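Putative secreted protein (Pseudomonas aeruginosa, PDB 3NPD) is of unknown function but is probably a secreted, quorum-sensing-regulated virulence factor of a family confined to Pseudomonas. Local coordinates at residues I45-V50 / T90-E95; G86-Y91 / T104-A109. All coordinates share one frame; numbering follows the deposited sequence.

Interaction 1 (I45-V50 / T90-E95)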
# COMPACT_ATOMS: atom_id res chain seq x y z
N ILE A 45 -1.90 -0.73 -4.62
CA ILE A 45 -0.68 -0.08 -4.14
C ILE A 45 -1.06 1.28 -3.58
O ILE A 45 -1.63 2.10 -4.30
CB ILE A 45 0.34 0.12 -5.27
CG1 ILE A 45 0.73 -1.16 -5.96
CG2 ILE A 45 1.63 0.88 -4.73
CD1 ILE A 45 1.33 -0.99 -7.34
N ASN A 46 -0.71 1.54 -2.32
CA ASN A 46 -0.85 2.83 -1.70
C ASN A 46 0.54 3.42 -1.79
O ASN A 46 1.52 2.84 -1.27
CB ASN A 46 -1.31 2.65 -0.23
CG ASN A 46 -1.72 3.93 0.49
OD1 ASN A 46 -1.94 3.89 1.70
ND2 ASN A 46 -1.78 5.07 -0.21
N HIS A 47 0.65 4.56 -2.46
CA HIS A 47 1.90 5.26 -2.58
C HIS A 47 1.94 6.33 -1.51
O HIS A 47 0.98 7.09 -1.37
CB HIS A 47 1.95 5.96 -3.94
CG HIS A 47 1.80 5.02 -5.12
ND1 HIS A 47 2.86 4.45 -5.79
CD2 HIS A 47 0.69 4.58 -5.75
CE1 HIS A 47 2.41 3.68 -6.77
NE2 HIS A 47 1.09 3.74 -6.76
N LEU A 48 3.06 6.41 -0.77
CA LEU A 48 3.25 7.42 0.24
C LEU A 48 4.67 8.02 0.09
O LEU A 48 5.61 7.28 -0.30
CB LEU A 48 3.04 6.87 1.62
CG LEU A 48 1.64 6.28 1.92
CD1 LEU A 48 1.69 4.74 1.83
CD2 LEU A 48 1.10 6.79 3.28
N SER A 49 4.80 9.32 0.34
CA SER A 49 6.13 9.97 0.39
C SER A 49 6.46 10.20 1.86
O SER A 49 5.56 10.44 2.68
CB SER A 49 6.22 11.29 -0.39
OG SER A 49 5.37 12.27 0.12
N VAL A 50 7.75 10.17 2.15
CA VAL A 50 8.27 10.26 3.53
C VAL A 50 9.41 11.24 3.51
O VAL A 50 10.32 11.11 2.70
CB VAL A 50 8.82 8.92 4.05
CG1 VAL A 50 9.14 9.03 5.56
CG2 VAL A 50 7.86 7.85 3.83
N THR A 90 -0.10 -3.50 -1.21
CA THR A 90 1.28 -3.06 -1.30
C THR A 90 1.40 -1.62 -0.81
O THR A 90 0.65 -0.77 -1.27
CB THR A 90 1.78 -3.13 -2.74
OG1 THR A 90 1.71 -4.49 -3.14
CG2 THR A 90 3.25 -2.58 -2.87
N TYR A 91 2.36 -1.37 0.08
CA TYR A 91 2.71 -0.02 0.52
C TYR A 91 4.03 0.32 -0.11
O TYR A 91 5.03 -0.37 0.12
CB TYR A 91 2.84 0.09 2.04
CG TYR A 91 1.51 0.04 2.62
CD1 TYR A 91 0.75 1.22 2.74
CD2 TYR A 91 0.92 -1.17 2.93
CE1 TYR A 91 -0.54 1.20 3.18
CE2 TYR A 91 -0.39 -1.21 3.40
CZ TYR A 91 -1.11 -0.01 3.54
OH TYR A 91 -2.41 -0.00 4.01
N SER A 92 4.05 1.39 -0.90
CA SER A 92 5.26 1.89 -1.55
C SER A 92 5.58 3.26 -1.00
O SER A 92 4.91 4.25 -1.30
CB SER A 92 5.11 1.88 -3.08
OG SER A 92 6.21 2.51 -3.71
N PHE A 93 6.62 3.30 -0.17
CA PHE A 93 7.11 4.57 0.41
C PHE A 93 8.33 5.02 -0.35
O PHE A 93 9.27 4.22 -0.58
CB PHE A 93 7.52 4.38 1.86
CG PHE A 93 6.40 4.05 2.80
CD1 PHE A 93 6.01 2.71 3.00
CD2 PHE A 93 5.75 5.06 3.53
CE1 PHE A 93 4.97 2.42 3.90
CE2 PHE A 93 4.72 4.74 4.41
CZ PHE A 93 4.33 3.44 4.58
N THR A 94 8.35 6.29 -0.74
CA THR A 94 9.49 6.91 -1.41
C THR A 94 9.85 8.22 -0.69
O THR A 94 9.04 8.76 0.04
CB THR A 94 9.17 7.14 -2.90
OG1 THR A 94 8.07 8.04 -3.01
CG2 THR A 94 8.85 5.77 -3.59
N GLU A 95 11.05 8.72 -0.91
CA GLU A 95 11.50 9.98 -0.33
C GLU A 95 10.73 11.17 -0.90
O GLU A 95 10.51 11.25 -2.10
CB GLU A 95 12.99 10.18 -0.62
CG GLU A 95 13.90 9.48 0.36
CD GLU A 95 14.21 10.35 1.55
OE1 GLU A 95 13.27 11.00 2.09
OE2 GLU A 95 15.39 10.37 1.95
O HOH W 1 -3.82 2.03 3.10
O HOH W 2 5.48 4.85 -4.87
O HOH W 3 5.59 6.97 -3.22

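Interaction 2 (G86-Y91 / T104-A109)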
# COMPACT_ATOMS: atom_id res chain seq x y z
N GLY A 86 -7.81 -12.82 -3.43
CA GLY A 86 -6.54 -13.08 -4.10
C GLY A 86 -5.72 -11.84 -4.31
O GLY A 86 -4.70 -11.92 -4.98
N ALA A 87 -6.13 -10.71 -3.72
CA ALA A 87 -5.36 -9.44 -3.91
C ALA A 87 -4.14 -9.38 -2.98
O ALA A 87 -4.03 -10.14 -2.02
CB ALA A 87 -6.22 -8.17 -3.71
N ILE A 88 -3.23 -8.48 -3.34
CA ILE A 88 -2.08 -8.13 -2.52
C ILE A 88 -2.23 -6.65 -2.23
O ILE A 88 -2.56 -5.86 -3.14
CB ILE A 88 -0.77 -8.40 -3.27
CG1 ILE A 88 -0.55 -9.89 -3.41
CG2 ILE A 88 0.45 -7.74 -2.55
CD1 ILE A 88 0.55 -10.24 -4.47
N LEU A 89 -2.06 -6.29 -0.95
CA LEU A 89 -1.97 -4.89 -0.52
C LEU A 89 -0.48 -4.55 -0.49
O LEU A 89 0.30 -5.18 0.20
CB LEU A 89 -2.66 -4.65 0.85
CG LEU A 89 -3.95 -3.86 0.79
CD1 LEU A 89 -3.77 -2.41 0.22
CD2 LEU A 89 -4.98 -4.74 0.02
N THR A 90 -0.10 -3.50 -1.21
CA THR A 90 1.28 -3.06 -1.30
C THR A 90 1.40 -1.62 -0.81
O THR A 90 0.65 -0.77 -1.27
CB THR A 90 1.78 -3.13 -2.74
OG1 THR A 90 1.71 -4.49 -3.14
CG2 THR A 90 3.25 -2.58 -2.87
N TYR A 91 2.36 -1.37 0.08
CA TYR A 91 2.71 -0.02 0.52
C TYR A 91 4.03 0.32 -0.11
O TYR A 91 5.03 -0.37 0.12
CB TYR A 91 2.84 0.09 2.04
CG TYR A 91 1.51 0.04 2.62
CD1 TYR A 91 0.75 1.22 2.74
CD2 TYR A 91 0.92 -1.17 2.93
CE1 TYR A 91 -0.54 1.20 3.18
CE2 TYR A 91 -0.39 -1.21 3.40
CZ TYR A 91 -1.11 -0.01 3.54
OH TYR A 91 -2.41 -0.00 4.01
N THR A 104 9.13 -0.93 0.72
CA THR A 104 8.05 -1.51 -0.06
C THR A 104 7.59 -2.77 0.68
O THR A 104 8.36 -3.72 0.84
CB THR A 104 8.43 -1.80 -1.53
OG1 THR A 104 9.10 -0.65 -2.08
CG2 THR A 104 7.15 -2.05 -2.36
N GLU A 105 6.33 -2.78 1.08
CA GLU A 105 5.83 -3.89 1.93
C GLU A 105 4.53 -4.43 1.33
O GLU A 105 3.56 -3.68 1.14
CB GLU A 105 5.59 -3.40 3.37
CG GLU A 105 6.89 -3.02 4.10
CD GLU A 105 7.95 -4.15 4.19
OE1 GLU A 105 7.58 -5.33 4.19
OE2 GLU A 105 9.17 -3.84 4.33
N ARG A 106 4.54 -5.72 0.99
CA ARG A 106 3.40 -6.40 0.40
C ARG A 106 2.80 -7.40 1.37
O ARG A 106 3.52 -8.15 2.09
CB ARG A 106 3.80 -7.17 -0.84
CG ARG A 106 4.38 -6.26 -1.88
CD ARG A 106 4.79 -6.97 -3.18
NE ARG A 106 5.24 -5.94 -4.12
CZ ARG A 106 6.44 -5.36 -4.14
NH1 ARG A 106 7.37 -5.69 -3.27
NH2 ARG A 106 6.70 -4.37 -4.99
N PHE A 107 1.47 -7.50 1.30
CA PHE A 107 0.71 -8.39 2.16
C PHE A 107 -0.33 -9.14 1.37
O PHE A 107 -1.07 -8.52 0.60
CB PHE A 107 -0.01 -7.60 3.27
CG PHE A 107 0.91 -6.78 4.12
CD1 PHE A 107 1.29 -5.46 3.71
CD2 PHE A 107 1.48 -7.32 5.28
CE1 PHE A 107 2.19 -4.72 4.49
CE2 PHE A 107 2.41 -6.54 6.06
CZ PHE A 107 2.76 -5.26 5.66
N ASP A 108 -0.44 -10.46 1.59
CA ASP A 108 -1.52 -11.29 1.01
C ASP A 108 -2.26 -11.98 2.15
O ASP A 108 -1.95 -11.74 3.34
CB ASP A 108 -1.03 -12.22 -0.11
CG ASP A 108 -0.09 -13.35 0.35
OD1 ASP A 108 0.19 -13.52 1.54
OD2 ASP A 108 0.40 -14.07 -0.55
N ALA A 109 -3.26 -12.79 1.82
CA ALA A 109 -3.99 -13.56 2.83
C ALA A 109 -3.04 -14.33 3.76
O ALA A 109 -3.24 -14.29 4.98
CB ALA A 109 -5.05 -14.53 2.18
O HOH W 4 -4.50 -12.62 -0.93

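Interaction 1 (I45-V50 / T90-E95)
Leu48 lies alongside two aromatic rings of the neighbouring parallel strand, Tyr91 and Phe93. Its CB starts 3.8 Å from Phe93 CD2, at the rim of that ring. CG stands anti to the carbonyl carbon (chi1 -60°), beside the backbone N. Leu48 CD1 rests over one face of Phe93 in a CH-pi contact, 4.2 Å from the ring centroid, and meets the edge of the Tyr91 ring, in its plane, 3.8 Å from Tyr91 CD1. The Leu48 side chain also touches Ile32 of strand 32-40. A branched aliphatic chain suits this place because one methyl can serve both rings. Val50 CG2 closes on the edge of Phe93, 3.5 Å from Phe93 CD2. Asn46 OD1 comes 3.4 Å from Tyr91 CE1 and accepts from a water that Tyr91 OH also binds; Asn46 ND2 is hydrogen-bonded to Asp34 OD1 and Gly36 O. Five backbone bonds join the strands, Ser92 N to Asn46 O almost straight at 177°. On the face of Ile45, His47 and Ser92, a water links His47 ND1 to Ser92 OG, and Thr38 binds His47 NE2. Strands 32-40 and 101-107 flank the pair, while helices 52-60 and 62-74 pack on Phe93.

Interaction 2 (G86-Y91 / T104-A109)
The Phe107 and Tyr91 side chains stand on the same face of the antiparallel pair and cross at about a right angle, Phe107 CE1 coming 4.1 Å from Tyr91 CD2. The edge of Phe107 lies near Leu89 O and that of Tyr91 near Glu105 O, each close to the ring plane. The third flat group, the Arg106 guanidinium, has the Thr90 CG2 methyl over one face. This is on the reverse side of the sheet, where the Arg106 chain runs extended from CG to NE alongside Thr90. Arg106 CG passes 3.4 Å from Thr90 OG1. Arginine suits this spot because its methylenes can pack on threonine while its polar end goes further: Gln43 OE1 takes hydrogen bonds from both Arg106 NE and Thr90 OG1. Beta-branched Ile88 suits an extended strand and sets its CG2 3.8 Å from Arg106 CB.

Leu89 with Phe107 and Tyr91 with Glu105 are hydrogen-bonded pairs, and Thr90 with Arg106 is the non-hydrogen-bonded pair between them. Tyr91 N gives Glu105 O the straightest of the four bonds, at 172°. Just before strand 88-95 begins, a water accepts from Ala109 N and donates to Ala87 O, its oxygen 2.7 Å from Ala87 O.

Gly86, at positive phi, completes the Schellman motif that ends helix 77-83, and Asp108 is the N-cap of helix 109-112. Leu89 and Tyr91 meet helix 77-83; Tyr91, Glu105 and Phe107 lie against helix 62-74, whose Arg66 forms a salt bridge with Glu105 and a cation-pi contact with Phe107. Strand 43-50 flanks residues 88-91 on their other side.

How the interactions relate
From the N terminus the chain runs through helix 4-21 and strands 26-27 and 32-40 before strand 43-50, then passes through helices 52-60, 62-74 and 77-83 and returns as strand 88-95. Interaction 1 closes this long, mostly helical excursion with a parallel pairing. The next connection is short: strand 88-95 turns directly into strand 101-107, and interaction 2 closes that beta hairpin. The two loops follow one another and neither nests inside the other, though their closing segments overlap at Thr90 and Tyr91. Strand 88-95 is therefore the shared element, with 43-50 along one edge and 101-107 along the other. Together the contacts join the first part of the mixed sheet to its C-terminal hairpin.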